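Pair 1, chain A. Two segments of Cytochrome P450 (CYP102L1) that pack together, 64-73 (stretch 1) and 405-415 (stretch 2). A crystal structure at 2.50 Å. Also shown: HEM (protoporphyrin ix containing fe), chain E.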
# COMPACT_ATOMS: atom_id res chain seq x y z
N GLY A 64 -2.16 -1.85 -21.98
CA GLY A 64 -1.18 -2.31 -22.93
C GLY A 64 0.21 -1.77 -22.64
O GLY A 64 0.37 -0.62 -22.22
N PRO A 65 1.23 -2.60 -22.87
CA PRO A 65 2.60 -2.19 -22.48
C PRO A 65 3.09 -0.92 -23.17
O PRO A 65 3.58 -0.01 -22.50
CB PRO A 65 3.44 -3.41 -22.86
CG PRO A 65 2.48 -4.56 -22.84
CD PRO A 65 1.19 -3.99 -23.35
N GLU A 66 2.97 -0.84 -24.50
CA GLU A 66 3.44 0.35 -25.20
C GLU A 66 2.59 1.57 -24.88
O GLU A 66 3.11 2.69 -24.78
CB GLU A 66 3.47 0.10 -26.71
CG GLU A 66 4.59 -0.80 -27.19
CD GLU A 66 4.22 -2.27 -27.13
OE1 GLU A 66 3.09 -2.58 -26.68
OE2 GLU A 66 5.05 -3.11 -27.54
N LEU A 67 1.28 1.38 -24.71
CA LEU A 67 0.41 2.50 -24.41
C LEU A 67 0.66 3.04 -23.01
O LEU A 67 0.68 4.26 -22.80
CB LEU A 67 -1.06 2.09 -24.58
CG LEU A 67 -1.56 1.90 -26.01
CD1 LEU A 67 -2.95 1.31 -26.01
CD2 LEU A 67 -1.53 3.22 -26.76
N ILE A 68 0.85 2.15 -22.03
CA ILE A 68 1.01 2.58 -20.65
C ILE A 68 2.28 3.40 -20.48
O ILE A 68 2.28 4.44 -19.81
CB ILE A 68 0.99 1.37 -19.70
CG1 ILE A 68 -0.44 0.85 -19.52
CG2 ILE A 68 1.60 1.72 -18.35
CD1 ILE A 68 -0.54 -0.36 -18.63
N GLU A 69 3.39 2.96 -21.08
CA GLU A 69 4.64 3.71 -20.94
C GLU A 69 4.57 5.08 -21.59
O GLU A 69 5.30 5.98 -21.17
CB GLU A 69 5.81 2.90 -21.50
CG GLU A 69 5.63 2.40 -22.92
CD GLU A 69 6.69 1.38 -23.31
OE1 GLU A 69 7.56 1.08 -22.46
OE2 GLU A 69 6.66 0.89 -24.46
N GLU A 70 3.70 5.26 -22.58
CA GLU A 70 3.43 6.61 -23.07
C GLU A 70 2.64 7.42 -22.05
O GLU A 70 2.89 8.62 -21.87
CB GLU A 70 2.66 6.55 -24.40
CG GLU A 70 3.51 6.16 -25.60
CD GLU A 70 2.68 5.99 -26.86
OE1 GLU A 70 1.92 5.01 -26.95
OE2 GLU A 70 2.78 6.86 -27.76
N ILE A 71 1.70 6.77 -21.36
CA ILE A 71 0.94 7.44 -20.31
C ILE A 71 1.84 7.82 -19.14
O ILE A 71 1.64 8.85 -18.49
CB ILE A 71 -0.23 6.54 -19.85
CG1 ILE A 71 -1.18 6.27 -21.02
CG2 ILE A 71 -1.00 7.18 -18.71
CD1 ILE A 71 -1.94 7.49 -21.49
N ASN A 72 2.86 7.01 -18.86
CA ASN A 72 3.80 7.28 -17.78
C ASN A 72 4.88 8.29 -18.16
O ASN A 72 5.88 8.40 -17.44
CB ASN A 72 4.45 5.98 -17.30
CG ASN A 72 3.45 5.03 -16.65
OD1 ASN A 72 2.37 5.44 -16.24
ND2 ASN A 72 3.82 3.76 -16.56
N ASN A 73 4.72 9.01 -19.26
CA ASN A 73 5.71 10.01 -19.66
C ASN A 73 5.55 11.27 -18.82
O ASN A 73 4.47 11.87 -18.82
CB ASN A 73 5.58 10.34 -21.14
CG ASN A 73 6.55 11.41 -21.58
OD1 ASN A 73 6.24 12.60 -21.57
ND2 ASN A 73 7.76 10.99 -21.95
N GLY A 405 11.35 -7.53 -23.09
CA GLY A 405 11.00 -6.45 -23.97
C GLY A 405 9.96 -5.54 -23.36
O GLY A 405 10.00 -5.23 -22.16
N PRO A 406 9.00 -5.09 -24.17
CA PRO A 406 7.97 -4.17 -23.65
C PRO A 406 7.08 -4.81 -22.60
O PRO A 406 6.24 -5.66 -22.91
CB PRO A 406 7.17 -3.80 -24.91
CG PRO A 406 8.07 -4.13 -26.06
CD PRO A 406 8.86 -5.31 -25.61
N HIS A 407 7.25 -4.39 -21.34
CA HIS A 407 6.43 -4.89 -20.25
C HIS A 407 6.40 -3.83 -19.15
O HIS A 407 7.34 -3.05 -19.00
CB HIS A 407 6.96 -6.22 -19.70
CG HIS A 407 8.27 -6.09 -18.98
ND1 HIS A 407 9.48 -6.02 -19.64
CD2 HIS A 407 8.56 -6.03 -17.66
CE1 HIS A 407 10.46 -5.91 -18.76
NE2 HIS A 407 9.93 -5.92 -17.55
N ILE A 408 5.30 -3.83 -18.39
CA ILE A 408 5.07 -2.83 -17.35
C ILE A 408 5.19 -3.51 -15.99
O ILE A 408 4.62 -4.59 -15.78
CB ILE A 408 3.70 -2.16 -17.51
CG1 ILE A 408 3.65 -1.36 -18.81
CG2 ILE A 408 3.40 -1.26 -16.32
CD1 ILE A 408 4.69 -0.26 -18.90
N TYR A 409 5.93 -2.88 -15.08
CA TYR A 409 5.99 -3.32 -13.69
C TYR A 409 6.21 -2.07 -12.83
O TYR A 409 7.35 -1.70 -12.54
CB TYR A 409 7.08 -4.36 -13.46
CG TYR A 409 7.16 -4.82 -12.03
CD1 TYR A 409 6.19 -5.65 -11.49
CD2 TYR A 409 8.21 -4.43 -11.21
CE1 TYR A 409 6.25 -6.07 -10.18
CE2 TYR A 409 8.29 -4.85 -9.89
CZ TYR A 409 7.30 -5.67 -9.38
OH TYR A 409 7.37 -6.09 -8.07
N LYS A 410 5.11 -1.43 -12.44
CA LYS A 410 5.15 -0.20 -11.65
C LYS A 410 4.20 -0.32 -10.46
O LYS A 410 3.21 0.41 -10.36
CB LYS A 410 4.78 1.01 -12.51
CG LYS A 410 5.72 1.25 -13.67
CD LYS A 410 7.11 1.63 -13.19
CE LYS A 410 8.02 1.98 -14.36
NZ LYS A 410 9.31 2.57 -13.91
N PRO A 411 4.49 -1.23 -9.51
CA PRO A 411 3.59 -1.37 -8.35
C PRO A 411 3.59 -0.15 -7.44
O PRO A 411 2.68 -0.04 -6.60
CB PRO A 411 4.15 -2.61 -7.63
CG PRO A 411 5.58 -2.65 -8.02
CD PRO A 411 5.64 -2.14 -9.43
N PHE A 412 4.56 0.75 -7.57
CA PHE A 412 4.64 1.95 -6.74
C PHE A 412 4.36 3.22 -7.54
O PHE A 412 4.77 4.31 -7.12
CB PHE A 412 6.01 2.03 -6.06
CG PHE A 412 6.28 0.90 -5.11
CD1 PHE A 412 5.91 1.00 -3.78
CD2 PHE A 412 6.92 -0.25 -5.55
CE1 PHE A 412 6.17 -0.04 -2.90
CE2 PHE A 412 7.18 -1.29 -4.68
CZ PHE A 412 6.80 -1.18 -3.35
N GLY A 413 3.69 3.11 -8.68
CA GLY A 413 3.39 4.28 -9.49
C GLY A 413 4.60 4.75 -10.27
O GLY A 413 5.61 4.05 -10.42
N VAL A 414 4.49 5.98 -10.79
CA VAL A 414 5.53 6.59 -11.62
C VAL A 414 5.56 8.08 -11.35
O VAL A 414 4.61 8.67 -10.83
CB VAL A 414 5.30 6.33 -13.13
CG1 VAL A 414 5.61 4.89 -13.50
CG2 VAL A 414 3.87 6.69 -13.51
N GLY A 415 6.67 8.71 -11.72
CA GLY A 415 6.77 10.15 -11.69
C GLY A 415 7.06 10.71 -10.31
O GLY A 415 7.33 9.99 -9.35
CHA HEM E . 1.73 6.76 -3.42
CHB HEM E . 1.63 1.91 -3.72
CHC HEM E . 3.38 1.60 0.81
CHD HEM E . 2.76 6.39 1.32
C1A HEM E . 1.57 5.49 -3.93
C2A HEM E . 1.16 5.12 -5.27
C3A HEM E . 1.13 3.79 -5.35
C4A HEM E . 1.53 3.25 -4.06
CMA HEM E . 0.74 2.97 -6.59
CAA HEM E . 0.79 6.09 -6.41
CBA HEM E . -0.68 6.46 -6.29
CGA HEM E . -1.13 7.26 -7.48
O1A HEM E . -0.34 7.41 -8.45
O2A HEM E . -2.29 7.75 -7.46
C1B HEM E . 2.15 1.41 -2.55
C2B HEM E . 2.46 0.02 -2.28
C3B HEM E . 2.95 -0.08 -1.03
C4B HEM E . 2.95 1.26 -0.46
CMB HEM E . 2.25 -1.11 -3.32
CAB HEM E . 3.44 -1.32 -0.24
CBB HEM E . 3.43 -2.58 -0.69
C1C HEM E . 3.40 2.87 1.35
C2C HEM E . 3.91 3.25 2.65
C3C HEM E . 3.75 4.56 2.81
C4C HEM E . 3.11 5.09 1.60
CMC HEM E . 4.55 2.30 3.69
CAC HEM E . 4.18 5.32 4.08
CBC HEM E . 4.04 6.65 4.23
C1D HEM E . 2.43 6.92 0.09
C2D HEM E . 2.19 8.32 -0.22
C3D HEM E . 1.91 8.42 -1.52
C4D HEM E . 1.96 7.09 -2.10
CMD HEM E . 2.24 9.49 0.79
CAD HEM E . 1.59 9.72 -2.29
CBD HEM E . 2.88 10.42 -2.71
CGD HEM E . 2.57 11.64 -3.54
O1D HEM E . 3.36 12.61 -3.49
O2D HEM E . 1.52 11.65 -4.23
NA HEM E . 1.79 4.31 -3.22
NB HEM E . 2.46 2.13 -1.42
NC HEM E . 2.92 4.02 0.74
ND HEM E . 2.29 6.20 -1.09
FE HEM E . 2.23 4.15 -1.20

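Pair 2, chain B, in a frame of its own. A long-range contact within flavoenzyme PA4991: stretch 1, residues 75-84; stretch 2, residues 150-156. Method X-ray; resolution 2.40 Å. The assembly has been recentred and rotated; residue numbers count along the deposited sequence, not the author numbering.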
# COMPACT_ATOMS: atom_id res chain seq x y z
N MET B 75 1.37 11.07 -9.40
CA MET B 75 2.01 10.06 -8.55
C MET B 75 3.17 9.33 -9.26
O MET B 75 4.27 9.32 -8.73
CB MET B 75 0.99 9.12 -7.93
CG MET B 75 0.18 9.72 -6.77
SD MET B 75 1.11 10.47 -5.38
CE MET B 75 0.78 12.19 -5.67
N PRO B 76 2.97 8.78 -10.48
CA PRO B 76 4.13 8.13 -11.13
C PRO B 76 5.39 9.02 -11.22
O PRO B 76 6.47 8.55 -10.92
CB PRO B 76 3.61 7.72 -12.53
CG PRO B 76 2.12 7.77 -12.41
CD PRO B 76 1.82 8.86 -11.41
N ARG B 77 5.25 10.28 -11.58
CA ARG B 77 6.42 11.18 -11.58
C ARG B 77 7.04 11.27 -10.17
O ARG B 77 8.23 11.06 -9.97
CB ARG B 77 6.03 12.56 -12.10
CG ARG B 77 7.18 13.56 -12.21
CD ARG B 77 6.66 14.98 -12.47
NE ARG B 77 5.87 15.51 -11.35
CZ ARG B 77 6.37 16.00 -10.21
NH1 ARG B 77 7.68 16.05 -10.01
NH2 ARG B 77 5.56 16.44 -9.24
N ARG B 78 6.22 11.57 -9.18
CA ARG B 78 6.72 11.67 -7.81
C ARG B 78 7.44 10.40 -7.28
O ARG B 78 8.50 10.51 -6.69
CB ARG B 78 5.61 12.13 -6.89
CG ARG B 78 5.30 13.62 -7.11
CD ARG B 78 4.22 14.16 -6.19
NE ARG B 78 4.61 14.15 -4.80
CZ ARG B 78 3.80 14.49 -3.80
NH1 ARG B 78 2.55 14.90 -4.05
NH2 ARG B 78 4.24 14.43 -2.53
N TRP B 79 6.90 9.22 -7.55
CA TRP B 79 7.53 7.97 -7.09
C TRP B 79 8.80 7.67 -7.85
O TRP B 79 9.79 7.27 -7.25
CB TRP B 79 6.58 6.80 -7.26
CG TRP B 79 5.49 6.77 -6.29
CD1 TRP B 79 4.42 7.56 -6.28
CD2 TRP B 79 5.33 5.87 -5.21
NE1 TRP B 79 3.58 7.22 -5.26
CE2 TRP B 79 4.13 6.19 -4.58
CE3 TRP B 79 6.11 4.83 -4.70
CZ2 TRP B 79 3.67 5.51 -3.47
CZ3 TRP B 79 5.64 4.14 -3.60
CH2 TRP B 79 4.42 4.48 -3.01
N ARG B 80 8.78 7.92 -9.15
CA ARG B 80 9.98 7.85 -9.99
C ARG B 80 11.10 8.72 -9.44
O ARG B 80 12.21 8.23 -9.21
CB ARG B 80 9.65 8.24 -11.45
CG ARG B 80 10.84 8.31 -12.43
CD ARG B 80 11.21 6.97 -13.03
NE ARG B 80 10.17 6.48 -13.94
CZ ARG B 80 10.20 5.31 -14.58
NH1 ARG B 80 11.22 4.45 -14.46
NH2 ARG B 80 9.17 4.98 -15.37
N ALA B 81 10.82 9.99 -9.19
CA ALA B 81 11.84 10.88 -8.67
C ALA B 81 12.56 10.27 -7.46
O ALA B 81 13.76 10.41 -7.32
CB ALA B 81 11.23 12.22 -8.31
N CYS B 82 11.82 9.58 -6.59
CA CYS B 82 12.42 9.05 -5.36
C CYS B 82 13.48 8.01 -5.59
O CYS B 82 14.33 7.81 -4.73
CB CYS B 82 11.36 8.47 -4.41
SG CYS B 82 10.14 9.71 -3.93
N LEU B 83 13.43 7.37 -6.75
CA LEU B 83 14.41 6.35 -7.08
C LEU B 83 15.74 6.90 -7.51
O LEU B 83 16.68 6.12 -7.69
CB LEU B 83 13.88 5.43 -8.16
CG LEU B 83 12.64 4.60 -7.82
CD1 LEU B 83 12.35 3.74 -9.03
CD2 LEU B 83 12.85 3.74 -6.59
N GLY B 84 15.81 8.22 -7.67
CA GLY B 84 17.01 8.91 -8.11
C GLY B 84 17.45 9.86 -7.04
O GLY B 84 17.17 9.65 -5.86
N LEU B 150 2.36 2.48 -20.31
CA LEU B 150 2.02 3.66 -19.49
C LEU B 150 3.24 4.14 -18.73
O LEU B 150 4.24 3.41 -18.60
CB LEU B 150 0.90 3.34 -18.50
CG LEU B 150 -0.38 2.76 -19.12
CD1 LEU B 150 -1.28 2.18 -18.05
CD2 LEU B 150 -1.12 3.81 -19.93
N THR B 151 3.13 5.37 -18.22
CA THR B 151 4.14 5.97 -17.33
C THR B 151 4.08 5.36 -15.94
O THR B 151 5.00 5.53 -15.17
CB THR B 151 3.94 7.50 -17.14
OG1 THR B 151 2.65 7.77 -16.56
CG2 THR B 151 4.11 8.25 -18.49
N GLU B 152 2.97 4.71 -15.63
CA GLU B 152 2.81 3.98 -14.38
C GLU B 152 3.95 2.97 -14.15
O GLU B 152 4.52 2.46 -15.08
CB GLU B 152 1.44 3.28 -14.36
CG GLU B 152 0.23 4.21 -14.49
CD GLU B 152 -1.12 3.49 -14.31
OE1 GLU B 152 -2.18 4.20 -14.32
OE2 GLU B 152 -1.13 2.24 -14.12
N ILE B 153 4.26 2.71 -12.89
CA ILE B 153 5.45 1.96 -12.48
C ILE B 153 4.94 0.84 -11.62
O ILE B 153 3.91 1.02 -10.94
CB ILE B 153 6.35 2.73 -11.49
CG1 ILE B 153 6.57 4.18 -11.87
CG2 ILE B 153 7.71 2.08 -11.35
CD1 ILE B 153 7.01 5.02 -10.67
N VAL B 154 5.70 -0.26 -11.55
CA VAL B 154 5.39 -1.33 -10.59
C VAL B 154 6.54 -1.64 -9.66
O VAL B 154 7.60 -2.06 -10.11
CB VAL B 154 4.99 -2.63 -11.28
CG1 VAL B 154 4.54 -3.67 -10.25
CG2 VAL B 154 3.90 -2.34 -12.31
N PHE B 155 6.28 -1.48 -8.36
CA PHE B 155 7.28 -1.55 -7.30
C PHE B 155 7.27 -2.94 -6.72
O PHE B 155 6.23 -3.53 -6.64
CB PHE B 155 6.98 -0.53 -6.17
CG PHE B 155 7.70 0.78 -6.30
CD1 PHE B 155 7.30 1.71 -7.23
CD2 PHE B 155 8.79 1.09 -5.49
CE1 PHE B 155 7.97 2.94 -7.39
CE2 PHE B 155 9.47 2.31 -5.65
CZ PHE B 155 9.06 3.22 -6.61
N ASP B 156 8.43 -3.44 -6.33
CA ASP B 156 8.54 -4.60 -5.42
C ASP B 156 8.24 -4.06 -4.02
O ASP B 156 9.10 -3.43 -3.38
CB ASP B 156 9.96 -5.21 -5.48
CG ASP B 156 10.16 -6.38 -4.49
OD1 ASP B 156 9.16 -6.83 -3.90
OD2 ASP B 156 11.32 -6.87 -4.31

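Both pairs solve the same problem: a short helix laid against an extended segment from a distant part of the chain. The N, CA and C atoms of 14 central residues superpose with an RMSD of 0.8 Å, and the buried surfaces are nearly equal, 410 Å² in pair 1 and 397 Å² in pair 2. No hydrogen bond crosses either contact; the cross-stretch contacts are van der Waals ones. The extended segment in pair 2 includes a short strand through B:Val154 and B:Phe155, whereas stretch 2 of pair 1 has no regular secondary structure; the backbone paths still superpose.

The first rule is a proline in the first turn of the helix. A:Pro65 and B:Pro76 coincide, both with C-gamma exo pucker and both pointing toward the partner. Lacking an N-H, proline costs no backbone donor here, and it sits where the backbones approach most closely in the register, with A:Pro65 CA 5.2 Å from A:His407 CA and B:Pro76 CA 5.4 Å from B:Glu152 CA. A:Pro65 CB lies 3.6 Å from A:Pro406 O, and B:Pro76 CB lies 3.7 Å from B:Thr151 O. The facing residues differ, yet the side-chain centres of A:Pro406 and B:Thr151 fall 0.2 Å apart: a proline ring and a threonine fill much the same place.

The second rule is an isoleucine on the extended segment that reaches under the helix. A:Ile408 and B:Ile153 match less tightly, at 1.6 Å between CA atoms, and use different rotamers, m,m in A:Ile408 and m,t in B:Ile153. Both nevertheless bring CD1 to the first helical turn, with A:Ile408 CD1 3.8 Å from A:Pro65 O and B:Ile153 CD1 3.6 Å from B:Pro76 O. Those carbonyls are already engaged, accepting from A:Glu69 N and B:Arg80 N, and the methyl packs beside them.

One turn on, the helix again points inward. A:Ile68 sets CG2 3.7 Å from A:Ile408 CD1, a simple aliphatic contact. B:Trp79 uses its CB for the equivalent touch, 3.9 Å from B:Ile153 CD1, and its indole extends farther along the segment. There its edge meets the face of B:Phe155, with centroids 5.3 Å apart and planes at 67°.

The next matched positions differ as well. B:Phe155 also receives B:Leu83, whose CD2 is 3.8 Å from B:Phe155 CE2, forming an apolar cluster. In pair 1 the matched positions are A:Lys410 and A:Asn72, which meet only lightly: A:Asn72 ND2 is 4.3 Å from A:Lys410 CG. A:Asn72 also sets OD1 3.4 Å from A:Val414 CG2, while both its polar side-chain atoms are hydrogen-bonded elsewhere in the structure.

Between these inward positions, A:Glu69 and B:Arg80 start sideways but bring their ends nearer. Each CB lies 4.2 Å from the CD1 of its isoleucine, A:Ile408 or B:Ile153, so the aliphatic base of a charged residue can border the apolar contact whichever the sign of the charge. The design reading is a proline and an isoleucine shared by both pairs, with the other inward positions variable, the far end aromatic in pair 2 and more polar in pair 1.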